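Local coordinates for protein phosphoribosylglycinamide synthetase (Anaerococcus prevotii, PDB 4DIM) that probably binds ATP and a metal ion and acts as a ligase of the ATP-grasp family, as related phosphoribosylglycinamide synthetases do, at residues 187-195 against 265-273. Numbering follows the deposited sequence.
Sequences VEEFIEGYE and ILKDNEVYI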
ATOM      1  N   VAL A 187      17.027 -12.489 -15.282  1.00 99.09           N
ATOM      2  CA  VAL A 187      17.865 -13.032 -14.217  1.00100.83           C
ATOM      3  C   VAL A 187      17.906 -11.895 -13.190  1.00 99.86           C
ATOM      4  O   VAL A 187      18.244 -10.751 -13.527  1.00 98.04           O
ATOM      5  CB  VAL A 187      19.259 -13.580 -14.646  1.00108.22           C
ATOM      6  CG1 VAL A 187      20.162 -12.491 -15.238  1.00110.10           C
ATOM      7  CG2 VAL A 187      19.937 -14.258 -13.467  1.00107.53           C
ATOM      8  N   GLU A 188      17.412 -12.165 -11.997  1.00 95.74           N
ATOM      9  CA  GLU A 188      17.331 -11.129 -10.958  1.00 94.52           C
ATOM     10  C   GLU A 188      17.905 -11.622  -9.660  1.00 97.81           C
ATOM     11  O   GLU A 188      17.721 -12.783  -9.304  1.00 96.92           O
ATOM     12  CB  GLU A 188      15.860 -10.709 -10.761  1.00 94.13           C
ATOM     13  CG  GLU A 188      15.668  -9.557  -9.806  1.00101.12           C
ATOM     14  CD  GLU A 188      14.248  -9.073  -9.687  1.00128.21           C
ATOM     15  OE1 GLU A 188      13.442  -9.770  -9.029  1.00129.65           O
ATOM     16  OE2 GLU A 188      13.958  -7.966 -10.193  1.00131.72           O
ATOM     17  N   GLU A 189      18.546 -10.717  -8.915  1.00 96.20           N
ATOM     18  CA  GLU A 189      19.072 -11.029  -7.582  1.00 95.89           C
ATOM     19  C   GLU A 189      17.948 -11.485  -6.680  1.00 97.30           C
ATOM     20  O   GLU A 189      16.875 -10.856  -6.636  1.00 94.13           O
ATOM     21  CB  GLU A 189      19.724  -9.800  -6.940  1.00 97.71           C
ATOM     22  CG  GLU A 189      20.988  -9.296  -7.609  1.00109.65           C
ATOM     23  CD  GLU A 189      21.578  -8.103  -6.884  1.00121.97           C
ATOM     24  OE1 GLU A 189      22.792  -8.125  -6.576  1.00109.07           O
ATOM     25  OE2 GLU A 189      20.827  -7.130  -6.644  1.00115.11           O
ATOM     26  N   PHE A 190      18.186 -12.567  -5.957  1.00 95.63           N
ATOM     27  CA  PHE A 190      17.228 -13.087  -5.007  1.00 94.35           C
ATOM     28  C   PHE A 190      17.647 -12.581  -3.634  1.00 96.75           C
ATOM     29  O   PHE A 190      18.727 -12.934  -3.149  1.00 98.98           O
ATOM     30  CB  PHE A 190      17.156 -14.617  -5.080  1.00 98.01           C
ATOM     31  CG  PHE A 190      16.034 -15.206  -4.251  1.00 99.78           C
ATOM     32  CD1 PHE A 190      14.736 -14.721  -4.360  1.00101.82           C
ATOM     33  CD2 PHE A 190      16.281 -16.219  -3.339  1.00102.96           C
ATOM     34  CE1 PHE A 190      13.719 -15.216  -3.547  1.00102.82           C
ATOM     35  CE2 PHE A 190      15.258 -16.730  -2.546  1.00106.23           C
ATOM     36  CZ  PHE A 190      13.981 -16.226  -2.653  1.00103.07           C
ATOM     37  N   ILE A 191      16.849 -11.662  -3.066  1.00 90.19           N
ATOM     38  CA  ILE A 191      17.106 -11.039  -1.769  1.00 88.79           C
ATOM     39  C   ILE A 191      16.189 -11.715  -0.791  1.00 92.86           C
ATOM     40  O   ILE A 191      14.983 -11.603  -0.898  1.00 91.80           O
ATOM     41  CB  ILE A 191      16.886  -9.501  -1.821  1.00 90.39           C
ATOM     42  CG1 ILE A 191      17.608  -8.841  -3.012  1.00 91.30           C
ATOM     43  CG2 ILE A 191      17.305  -8.849  -0.518  1.00 92.08           C
ATOM     44  CD1 ILE A 191      19.134  -8.856  -2.937  1.00108.31           C
ATOM     45  N   GLU A 192      16.735 -12.467   0.120  1.00 92.84           N
ATOM     46  CA  GLU A 192      15.931 -13.161   1.106  1.00 93.73           C
ATOM     47  C   GLU A 192      16.332 -12.534   2.444  1.00 94.92           C
ATOM     48  O   GLU A 192      17.520 -12.364   2.707  1.00 96.33           O
ATOM     49  CB  GLU A 192      16.089 -14.718   0.996  1.00 98.05           C
ATOM     50  CG  GLU A 192      17.469 -15.331   1.193  1.00115.78           C
ATOM     51  CD  GLU A 192      18.508 -15.204   0.087  1.00128.96           C
ATOM     52  OE1 GLU A 192      19.226 -16.206  -0.129  1.00113.44           O
ATOM     53  OE2 GLU A 192      18.703 -14.088  -0.457  1.00106.83           O
ATOM     54  N   GLY A 193      15.349 -12.050   3.199  1.00 87.38           N
ATOM     55  CA  GLY A 193      15.637 -11.407   4.472  1.00 86.12           C
ATOM     56  C   GLY A 193      14.407 -10.962   5.237  1.00 87.94           C
ATOM     57  O   GLY A 193      13.325 -11.500   5.034  1.00 86.82           O
ATOM     58  N   TYR A 194      14.560  -9.972   6.122  1.00 85.24           N
ATOM     59  CA  TYR A 194      13.423  -9.460   6.897  1.00 84.95           C
ATOM     60  C   TYR A 194      12.573  -8.491   6.031  1.00 84.51           C
ATOM     61  O   TYR A 194      13.062  -7.423   5.631  1.00 81.51           O
ATOM     62  CB  TYR A 194      13.891  -8.787   8.207  1.00 87.44           C
ATOM     63  CG  TYR A 194      12.729  -8.404   9.097  1.00 91.92           C
ATOM     64  CD1 TYR A 194      11.899  -9.377   9.650  1.00 95.00           C
ATOM     65  CD2 TYR A 194      12.397  -7.069   9.308  1.00 91.47           C
ATOM     66  CE1 TYR A 194      10.760  -9.034  10.376  1.00 93.55           C
ATOM     67  CE2 TYR A 194      11.289  -6.715  10.083  1.00 91.90           C
ATOM     68  CZ  TYR A 194      10.458  -7.701  10.597  1.00101.17           C
ATOM     69  OH  TYR A 194       9.333  -7.393  11.342  1.00105.74           O
ATOM     70  N   GLU A 195      11.316  -8.891   5.713  1.00 79.59           N
ATOM     71  CA  GLU A 195      10.403  -8.055   4.910  1.00 75.67           C
ATOM     72  C   GLU A 195       9.619  -7.098   5.790  1.00 77.80           C
ATOM     73  O   GLU A 195       9.077  -7.484   6.820  1.00 79.57           O
ATOM     74  CB  GLU A 195       9.404  -8.880   4.109  1.00 76.10           C
ATOM     75  CG  GLU A 195      10.014  -9.813   3.096  1.00 91.75           C
ATOM     76  CD  GLU A 195       9.027 -10.772   2.446  1.00120.55           C
ATOM     77  OE1 GLU A 195       7.864 -10.848   2.909  1.00111.86           O
ATOM     78  OE2 GLU A 195       9.423 -11.456   1.474  1.00121.26           O
ATOM     79  N   ILE A 265      12.897  -4.650   2.216  1.00 81.31           N
ATOM     80  CA  ILE A 265      13.478  -5.905   2.697  1.00 83.38           C
ATOM     81  C   ILE A 265      14.812  -5.588   3.384  1.00 86.19           C
ATOM     82  O   ILE A 265      15.611  -4.789   2.888  1.00 85.10           O
ATOM     83  CB  ILE A 265      13.627  -6.989   1.619  1.00 88.49           C
ATOM     84  CG1 ILE A 265      14.230  -8.281   2.211  1.00 90.37           C
ATOM     85  CG2 ILE A 265      14.460  -6.495   0.465  1.00 92.54           C
ATOM     86  CD1 ILE A 265      13.781  -9.428   1.626  1.00 93.52           C
ATOM     87  N   LEU A 266      15.051  -6.220   4.521  1.00 82.45           N
ATOM     88  CA  LEU A 266      16.303  -6.013   5.239  1.00 83.63           C
ATOM     89  C   LEU A 266      17.203  -7.248   5.076  1.00 87.22           C
ATOM     90  O   LEU A 266      16.790  -8.349   5.443  1.00 85.49           O
ATOM     91  CB  LEU A 266      15.996  -5.686   6.711  1.00 82.70           C
ATOM     92  CG  LEU A 266      17.045  -5.965   7.745  1.00 87.81           C
ATOM     93  CD1 LEU A 266      18.231  -5.029   7.576  1.00 89.38           C
ATOM     94  CD2 LEU A 266      16.456  -5.773   9.081  1.00 88.74           C
ATOM     95  N   LYS A 267      18.418  -7.053   4.497  1.00 85.74           N
ATOM     96  CA  LYS A 267      19.424  -8.113   4.338  1.00 88.91           C
ATOM     97  C   LYS A 267      20.795  -7.622   4.774  1.00 93.22           C
ATOM     98  O   LYS A 267      21.333  -6.683   4.177  1.00 90.90           O
ATOM     99  CB  LYS A 267      19.501  -8.630   2.875  1.00 93.23           C
ATOM    100  CG  LYS A 267      20.553  -9.735   2.633  1.00 95.94           C
ATOM    101  CD  LYS A 267      20.444 -10.271   1.226  1.00103.16           C
ATOM    102  CE  LYS A 267      21.473 -11.315   0.820  1.00106.76           C
ATOM    103  NZ  LYS A 267      21.201 -11.849  -0.550  1.00118.88           N
ATOM    104  N   ASP A 268      21.391  -8.302   5.769  1.00 93.72           N
ATOM    105  CA  ASP A 268      22.761  -8.011   6.222  1.00 96.99           C
ATOM    106  C   ASP A 268      22.978  -6.509   6.518  1.00101.36           C
ATOM    107  O   ASP A 268      23.935  -5.898   6.024  1.00104.34           O
ATOM    108  CB  ASP A 268      23.787  -8.505   5.177  1.00100.19           C
ATOM    109  CG  ASP A 268      23.640  -9.986   4.814  1.00112.67           C
ATOM    110  OD1 ASP A 268      23.171 -10.773   5.684  1.00112.58           O
ATOM    111  OD2 ASP A 268      24.018 -10.368   3.662  1.00118.05           O
ATOM    112  N   ASN A 269      22.096  -5.943   7.348  1.00 93.31           N
ATOM    113  CA  ASN A 269      22.128  -4.535   7.724  1.00 93.01           C
ATOM    114  C   ASN A 269      22.114  -3.579   6.499  1.00 96.41           C
ATOM    115  O   ASN A 269      22.693  -2.498   6.516  1.00 96.57           O
ATOM    116  CB  ASN A 269      23.314  -4.241   8.678  1.00 94.53           C
ATOM    117  CG  ASN A 269      23.040  -4.834  10.033  1.00115.99           C
ATOM    118  OD1 ASN A 269      21.968  -4.607  10.621  1.00 97.59           O
ATOM    119  ND2 ASN A 269      23.939  -5.687  10.521  1.00118.83           N
ATOM    120  N   GLU A 270      21.360  -3.944   5.488  1.00 92.89           N
ATOM    121  CA  GLU A 270      21.157  -3.105   4.320  1.00 91.59           C
ATOM    122  C   GLU A 270      19.768  -3.315   3.907  1.00 91.68           C
ATOM    123  O   GLU A 270      19.253  -4.428   4.057  1.00 90.48           O
ATOM    124  CB  GLU A 270      22.154  -3.396   3.193  1.00 95.41           C
ATOM    125  CG  GLU A 270      23.522  -2.746   3.411  1.00110.40           C
ATOM    126  CD  GLU A 270      23.538  -1.248   3.671  1.00125.07           C
ATOM    127  OE1 GLU A 270      22.612  -0.543   3.201  1.00132.13           O
ATOM    128  OE2 GLU A 270      24.463  -0.790   4.383  1.00106.54           O
ATOM    129  N   VAL A 271      19.120  -2.231   3.463  1.00 86.47           N
ATOM    130  CA  VAL A 271      17.705  -2.276   3.114  1.00 83.04           C
ATOM    131  C   VAL A 271      17.566  -2.033   1.649  1.00 83.64           C
ATOM    132  O   VAL A 271      18.354  -1.318   1.058  1.00 81.69           O
ATOM    133  CB  VAL A 271      16.857  -1.301   3.964  1.00 85.79           C
ATOM    134  CG1 VAL A 271      17.060  -1.581   5.443  1.00 84.91           C
ATOM    135  CG2 VAL A 271      17.177   0.166   3.648  1.00 86.66           C
ATOM    136  N   TYR A 272      16.564  -2.658   1.063  1.00 82.19           N
ATOM    137  CA  TYR A 272      16.280  -2.605  -0.372  1.00 80.90           C
ATOM    138  C   TYR A 272      14.814  -2.341  -0.603  1.00 82.26           C
ATOM    139  O   TYR A 272      13.980  -2.886   0.128  1.00 78.87           O
ATOM    140  CB  TYR A 272      16.668  -3.941  -1.034  1.00 81.18           C
ATOM    141  CG  TYR A 272      18.109  -4.325  -0.808  1.00 84.13           C
ATOM    142  CD1 TYR A 272      19.079  -4.068  -1.772  1.00 87.47           C
ATOM    143  CD2 TYR A 272      18.498  -5.004   0.339  1.00 84.60           C
ATOM    144  CE1 TYR A 272      20.411  -4.399  -1.559  1.00 90.24           C
ATOM    145  CE2 TYR A 272      19.825  -5.353   0.558  1.00 87.57           C
ATOM    146  CZ  TYR A 272      20.789  -5.019  -0.380  1.00101.42           C
ATOM    147  OH  TYR A 272      22.125  -5.343  -0.182  1.00113.16           O
ATOM    148  N   ILE A 273      14.500  -1.566  -1.667  1.00 80.01           N
ATOM    149  CA  ILE A 273      13.130  -1.252  -2.048  1.00 78.37           C
ATOM    150  C   ILE A 273      12.672  -2.265  -3.022  1.00 83.51           C
ATOM    151  O   ILE A 273      13.237  -2.352  -4.110  1.00 84.57           O
ATOM    152  CB  ILE A 273      13.044   0.165  -2.661  1.00 82.64           C
ATOM    153  CG1 ILE A 273      13.468   1.218  -1.622  1.00 82.08           C
ATOM    154  CG2 ILE A 273      11.616   0.439  -3.233  1.00 85.33           C
ATOM    155  CD1 ILE A 273      13.433   2.472  -2.033  1.00 86.01           C
TER
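I191 packs against I265 where the two subdomains of the ATP-grasp fold are joined: the connector 190-193 leaves the small antiparallel sheet of strand 186-189 and enters the large one at strand 194-203. There Y194 pairs with L266 of strand 258-267, which turns back through D268 and N269 into strand 270-277 as a beta hairpin. Y194 and L266 form an antiparallel hydrogen-bonded pair, Y194 N to L266 O at 2.8 Å and L266 N to Y194 O at 2.6 Å. E195 and I265 follow as a non-hydrogen-bonded pair. The tight part is apolar. CG2 of I191 reaches CG2 of I265 at 3.8 Å and also meets CD of K267 and, obliquely, the ring of Y272, whose CD2 is 4.1 Å away. I265 holds CG1 anti to its own N (chi1 -179°), which brings CD1 against the connector, 3.5 Å from I191 O and near G193 N. I191 also touches K144. The solvent side is looser. Y194 and L266 meet mainly through their CB atoms, 4.0 Å apart, and the tyrosine ring leads away from the hairpin. K267 crosses I191 at about a right angle and runs along the connector past E192 O. E192 starts away from the hairpin, but a bend at chi2 (-75°) brings its carboxylate back to the lysine end, where a weak salt bridge joins E192 OE2 to K267 NZ at 3.4 Å.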